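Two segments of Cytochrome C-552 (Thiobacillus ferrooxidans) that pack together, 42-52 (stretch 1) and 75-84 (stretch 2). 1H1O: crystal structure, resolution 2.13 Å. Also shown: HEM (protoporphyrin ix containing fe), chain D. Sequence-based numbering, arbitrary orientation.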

# COMPACT_ATOMS: atom_id res chain seq x y z
N TYR A 42 -6.05 1.05 9.03
CA TYR A 42 -5.45 0.23 8.00
C TYR A 42 -4.19 -0.46 8.52
O TYR A 42 -4.05 -1.69 8.42
CB TYR A 42 -5.09 1.06 6.77
CG TYR A 42 -4.45 0.19 5.72
CD1 TYR A 42 -5.24 -0.65 4.94
CD2 TYR A 42 -3.07 0.18 5.52
CE1 TYR A 42 -4.67 -1.48 4.00
CE2 TYR A 42 -2.49 -0.65 4.57
CZ TYR A 42 -3.30 -1.47 3.81
OH TYR A 42 -2.77 -2.28 2.83
N MET A 43 -3.28 0.34 9.07
CA MET A 43 -2.02 -0.17 9.62
C MET A 43 -2.35 -1.30 10.56
O MET A 43 -1.80 -2.40 10.48
CB MET A 43 -1.31 0.92 10.42
CG MET A 43 -0.82 2.11 9.62
SD MET A 43 0.46 1.62 8.46
CE MET A 43 1.97 1.78 9.52
N GLU A 44 -3.29 -1.01 11.45
CA GLU A 44 -3.72 -1.96 12.46
C GLU A 44 -4.22 -3.23 11.82
O GLU A 44 -3.85 -4.33 12.24
CB GLU A 44 -4.82 -1.33 13.29
CG GLU A 44 -4.86 -1.75 14.74
CD GLU A 44 -5.98 -1.06 15.48
OE1 GLU A 44 -7.13 -1.52 15.36
OE2 GLU A 44 -5.71 -0.05 16.18
N ALA A 45 -5.07 -3.10 10.80
CA ALA A 45 -5.61 -4.27 10.12
C ALA A 45 -4.48 -5.10 9.52
O ALA A 45 -4.45 -6.32 9.68
CB ALA A 45 -6.58 -3.86 9.03
N GLN A 46 -3.54 -4.45 8.84
CA GLN A 46 -2.44 -5.18 8.23
C GLN A 46 -1.60 -5.92 9.27
O GLN A 46 -1.39 -7.12 9.16
CB GLN A 46 -1.55 -4.24 7.42
CG GLN A 46 -2.27 -3.60 6.27
CD GLN A 46 -3.29 -4.52 5.62
OE1 GLN A 46 -4.49 -4.22 5.59
NE2 GLN A 46 -2.82 -5.66 5.11
N LEU A 47 -1.15 -5.20 10.29
CA LEU A 47 -0.36 -5.83 11.33
C LEU A 47 -1.06 -7.03 11.96
O LEU A 47 -0.41 -8.04 12.25
CB LEU A 47 0.01 -4.82 12.41
CG LEU A 47 1.08 -3.84 11.95
CD1 LEU A 47 1.21 -2.73 12.98
CD2 LEU A 47 2.42 -4.57 11.73
N LYS A 48 -2.37 -6.94 12.16
CA LYS A 48 -3.10 -8.06 12.73
C LYS A 48 -3.21 -9.19 11.71
O LYS A 48 -3.16 -10.36 12.06
CB LYS A 48 -4.51 -7.62 13.17
CG LYS A 48 -4.54 -6.73 14.41
CD LYS A 48 -5.97 -6.57 14.92
CE LYS A 48 -6.02 -5.87 16.28
NZ LYS A 48 -7.44 -5.63 16.71
N ALA A 49 -3.34 -8.82 10.44
CA ALA A 49 -3.43 -9.80 9.37
C ALA A 49 -2.13 -10.59 9.26
O ALA A 49 -2.13 -11.80 9.06
CB ALA A 49 -3.74 -9.11 8.03
N TYR A 50 -1.02 -9.87 9.38
CA TYR A 50 0.29 -10.51 9.31
C TYR A 50 0.44 -11.43 10.51
O TYR A 50 0.90 -12.56 10.40
CB TYR A 50 1.40 -9.47 9.34
CG TYR A 50 1.55 -8.73 8.04
CD1 TYR A 50 1.54 -9.41 6.83
CD2 TYR A 50 1.74 -7.35 8.01
CE1 TYR A 50 1.73 -8.76 5.64
CE2 TYR A 50 1.93 -6.67 6.80
CZ TYR A 50 1.92 -7.39 5.63
OH TYR A 50 2.13 -6.76 4.42
N LYS A 51 0.02 -10.92 11.67
CA LYS A 51 0.12 -11.69 12.89
C LYS A 51 -0.67 -12.98 12.79
O LYS A 51 -0.13 -14.05 13.08
CB LYS A 51 -0.38 -10.84 14.07
CG LYS A 51 -0.16 -11.47 15.44
CD LYS A 51 -0.42 -10.45 16.53
CE LYS A 51 -0.42 -11.12 17.89
NZ LYS A 51 0.85 -11.89 18.07
N ASP A 52 -1.93 -12.92 12.36
CA ASP A 52 -2.72 -14.14 12.25
C ASP A 52 -2.58 -14.79 10.88
O ASP A 52 -3.36 -15.66 10.50
CB ASP A 52 -4.21 -13.89 12.56
CG ASP A 52 -4.89 -12.98 11.54
OD1 ASP A 52 -4.43 -12.92 10.36
OD2 ASP A 52 -5.90 -12.33 11.91
CHA HEM D . 4.56 -4.16 5.02
CHB HEM D . 4.29 -2.65 9.57
CHC HEM D . 8.80 -4.17 10.31
CHD HEM D . 9.12 -5.56 5.78
C1A HEM D . 4.07 -3.60 6.21
C2A HEM D . 2.73 -3.08 6.40
C3A HEM D . 2.66 -2.64 7.69
C4A HEM D . 3.95 -2.92 8.27
CMA HEM D . 1.50 -2.01 8.43
CAA HEM D . 1.65 -3.03 5.34
CBA HEM D . 1.60 -1.68 4.60
CGA HEM D . 0.62 -1.60 3.58
O1A HEM D . 0.69 -0.55 2.84
O2A HEM D . -0.26 -2.47 3.37
C1B HEM D . 5.50 -2.94 10.16
C2B HEM D . 5.78 -2.67 11.56
C3B HEM D . 7.04 -3.13 11.78
C4B HEM D . 7.53 -3.63 10.51
CMB HEM D . 4.78 -2.04 12.51
CAB HEM D . 7.84 -3.15 13.06
CBB HEM D . 7.21 -4.00 14.20
C1C HEM D . 9.29 -4.67 9.14
C2C HEM D . 10.61 -5.23 8.98
C3C HEM D . 10.68 -5.63 7.68
C4C HEM D . 9.44 -5.31 7.08
CMC HEM D . 11.62 -5.32 10.09
CAC HEM D . 11.83 -6.32 6.93
CBC HEM D . 12.29 -7.65 7.59
C1D HEM D . 7.91 -5.30 5.16
C2D HEM D . 7.62 -5.64 3.78
C3D HEM D . 6.34 -5.27 3.59
C4D HEM D . 5.86 -4.67 4.83
CMD HEM D . 8.61 -6.29 2.84
CAD HEM D . 5.49 -5.42 2.37
CBD HEM D . 5.08 -6.99 2.40
CGD HEM D . 3.92 -7.36 1.71
O1D HEM D . 3.86 -7.14 0.48
O2D HEM D . 2.96 -7.95 2.28
NA HEM D . 4.80 -3.50 7.35
NB HEM D . 6.58 -3.52 9.53
NC HEM D . 8.58 -4.72 7.96
ND HEM D . 6.83 -4.72 5.78
FE HEM D . 6.72 -4.10 7.64
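Stretch 2, residues 75-84: KITALADYFN

Stretch 2 is helical along its whole length, part of a helix that extends beyond it in both directions, and it lies across the helix that enters stretch 1 from earlier in the chain and runs to residue 51. Regular i to i+4 backbone hydrogen bonds hold each rod, from Gln-46 N to Tyr-42 O (2.8 Å) in the first and from Leu-79 N to Lys-75 O (2.6 Å) in the second. Asp-52 is the first residue to leave helical phi/psi. The two helices run in roughly opposite directions, with 138° between their N-to-C vectors, and the axes come within 8.5 Å. Ala-80 sits where the backbones are nearest: its CA lies 5.0 Å from the CA of Met-43, and its CB rests 3.7 Å from Met-43 CB and 3.9 Å from Glu-44 N.

From this close point the contact is read in helical steps. One turn back along stretch 2, Ile-76 is the main knob, covered over 110 Å² by stretch 1 and seated among Glu-44, Leu-47, Lys-48 and Lys-51. With chi1 m and chi2 t, it places CG2 3.5 Å from Glu-44 CG and 3.8 Å from Leu-47 CB, while CD1 reaches 3.6 Å from Lys-48 CG and 4.0 Å from Lys-51 CD. The charged residues thus contribute the aliphatic parts of their side chains to the wall of this hole.

In the other direction, Phe-83 meets Met-43, whose CE comes within 3.3 Å of Phe-83 CB and lies oblique to the ring. Leu-79 makes a lighter contact, its CB 4.2 Å from Leu-47 CD1. Both leucines also touch the heme: Leu-47 CD2 is 3.4 Å from HEM CHB, and Leu-79 CD1 is 3.4 Å from HEM CMB. Phe-83 CE1 approaches the same methyl, CMB of HEM, at 3.9 Å, so the apolar seam between the helices runs on into the heme pocket.

Polar contact is confined to the exposed side, where Glu-44 OE2 and Thr-77 OG1 are 3.2 Å apart, a possible hydrogen bond that the geometry does not settle. Tyr-42, whose CA-to-CB bond runs sideways, touches nothing in stretch 2; its OH donates a hydrogen bond to HEM O2A at 2.6 Å. The rule is economical: alanine at the closest approach, a branched knob one turn away, and larger apolar side chains shared with the heme.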

# COMPACT_ATOMS: atom_id res chain seq x y z
N LYS A 75 0.77 -3.00 21.05
CA LYS A 75 1.84 -2.50 20.18
C LYS A 75 1.30 -2.24 18.79
O LYS A 75 1.61 -1.21 18.18
CB LYS A 75 3.00 -3.50 20.11
CG LYS A 75 4.28 -3.00 20.77
CD LYS A 75 4.17 -2.96 22.30
CE LYS A 75 3.28 -1.84 22.83
NZ LYS A 75 3.05 -1.99 24.30
N ILE A 76 0.51 -3.17 18.28
CA ILE A 76 -0.06 -3.00 16.96
C ILE A 76 -0.69 -1.62 16.91
O ILE A 76 -0.38 -0.81 16.04
CB ILE A 76 -1.12 -4.07 16.66
CG1 ILE A 76 -0.42 -5.40 16.38
CG2 ILE A 76 -1.98 -3.65 15.47
CD1 ILE A 76 -1.35 -6.55 16.09
N THR A 77 -1.54 -1.33 17.88
CA THR A 77 -2.20 -0.03 17.94
C THR A 77 -1.20 1.11 18.13
O THR A 77 -1.32 2.17 17.52
CB THR A 77 -3.21 0.01 19.09
OG1 THR A 77 -4.20 -1.01 18.88
CG2 THR A 77 -3.89 1.39 19.16
N ALA A 78 -0.22 0.88 19.00
CA ALA A 78 0.79 1.90 19.26
C ALA A 78 1.52 2.25 17.98
O ALA A 78 1.68 3.42 17.63
CB ALA A 78 1.77 1.40 20.31
N LEU A 79 1.95 1.22 17.27
CA LEU A 79 2.67 1.39 16.03
C LEU A 79 1.79 2.05 14.98
O LEU A 79 2.19 3.02 14.32
CB LEU A 79 3.16 0.04 15.52
CG LEU A 79 4.21 -0.61 16.43
CD1 LEU A 79 4.54 -2.00 15.94
CD2 LEU A 79 5.45 0.28 16.44
N ALA A 80 0.59 1.51 14.82
CA ALA A 80 -0.36 2.05 13.84
C ALA A 80 -0.45 3.55 14.05
O ALA A 80 -0.37 4.34 13.10
CB ALA A 80 -1.72 1.41 14.03
N ASP A 81 -0.59 3.94 15.31
CA ASP A 81 -0.69 5.34 15.68
C ASP A 81 0.56 6.11 15.28
O ASP A 81 0.50 7.17 14.64
CB ASP A 81 -0.90 5.47 17.19
CG ASP A 81 -1.95 6.50 17.55
OD1 ASP A 81 -3.15 6.21 17.35
OD2 ASP A 81 -1.57 7.60 18.01
N TYR A 82 1.71 5.55 15.66
CA TYR A 82 3.00 6.16 15.38
C TYR A 82 3.23 6.51 13.92
O TYR A 82 3.48 7.67 13.58
CB TYR A 82 4.13 5.25 15.85
CG TYR A 82 5.49 5.83 15.55
CD1 TYR A 82 5.97 6.93 16.26
CD2 TYR A 82 6.27 5.32 14.52
CE1 TYR A 82 7.18 7.51 15.96
CE2 TYR A 82 7.50 5.89 14.20
CZ TYR A 82 7.95 6.98 14.92
OH TYR A 82 9.15 7.56 14.60
N PHE A 83 3.16 5.51 13.04
CA PHE A 83 3.39 5.76 11.62
C PHE A 83 2.32 6.65 11.01
O PHE A 83 2.61 7.45 10.12
CB PHE A 83 3.50 4.44 10.85
CG PHE A 83 4.69 3.60 11.27
CD1 PHE A 83 4.52 2.49 12.08
CD2 PHE A 83 5.97 3.96 10.89
CE1 PHE A 83 5.63 1.75 12.52
CE2 PHE A 83 7.08 3.23 11.32
CZ PHE A 83 6.90 2.12 12.14
N ASN A 84 1.08 6.51 11.47
CA ASN A 84 -0.01 7.32 10.95
C ASN A 84 0.31 8.80 11.16
O ASN A 84 -0.01 9.63 10.31
CB ASN A 84 -1.34 6.97 11.65
CG ASN A 84 -2.48 7.94 11.28
OD1 ASN A 84 -2.79 8.15 10.11
ND2 ASN A 84 -3.12 8.51 12.30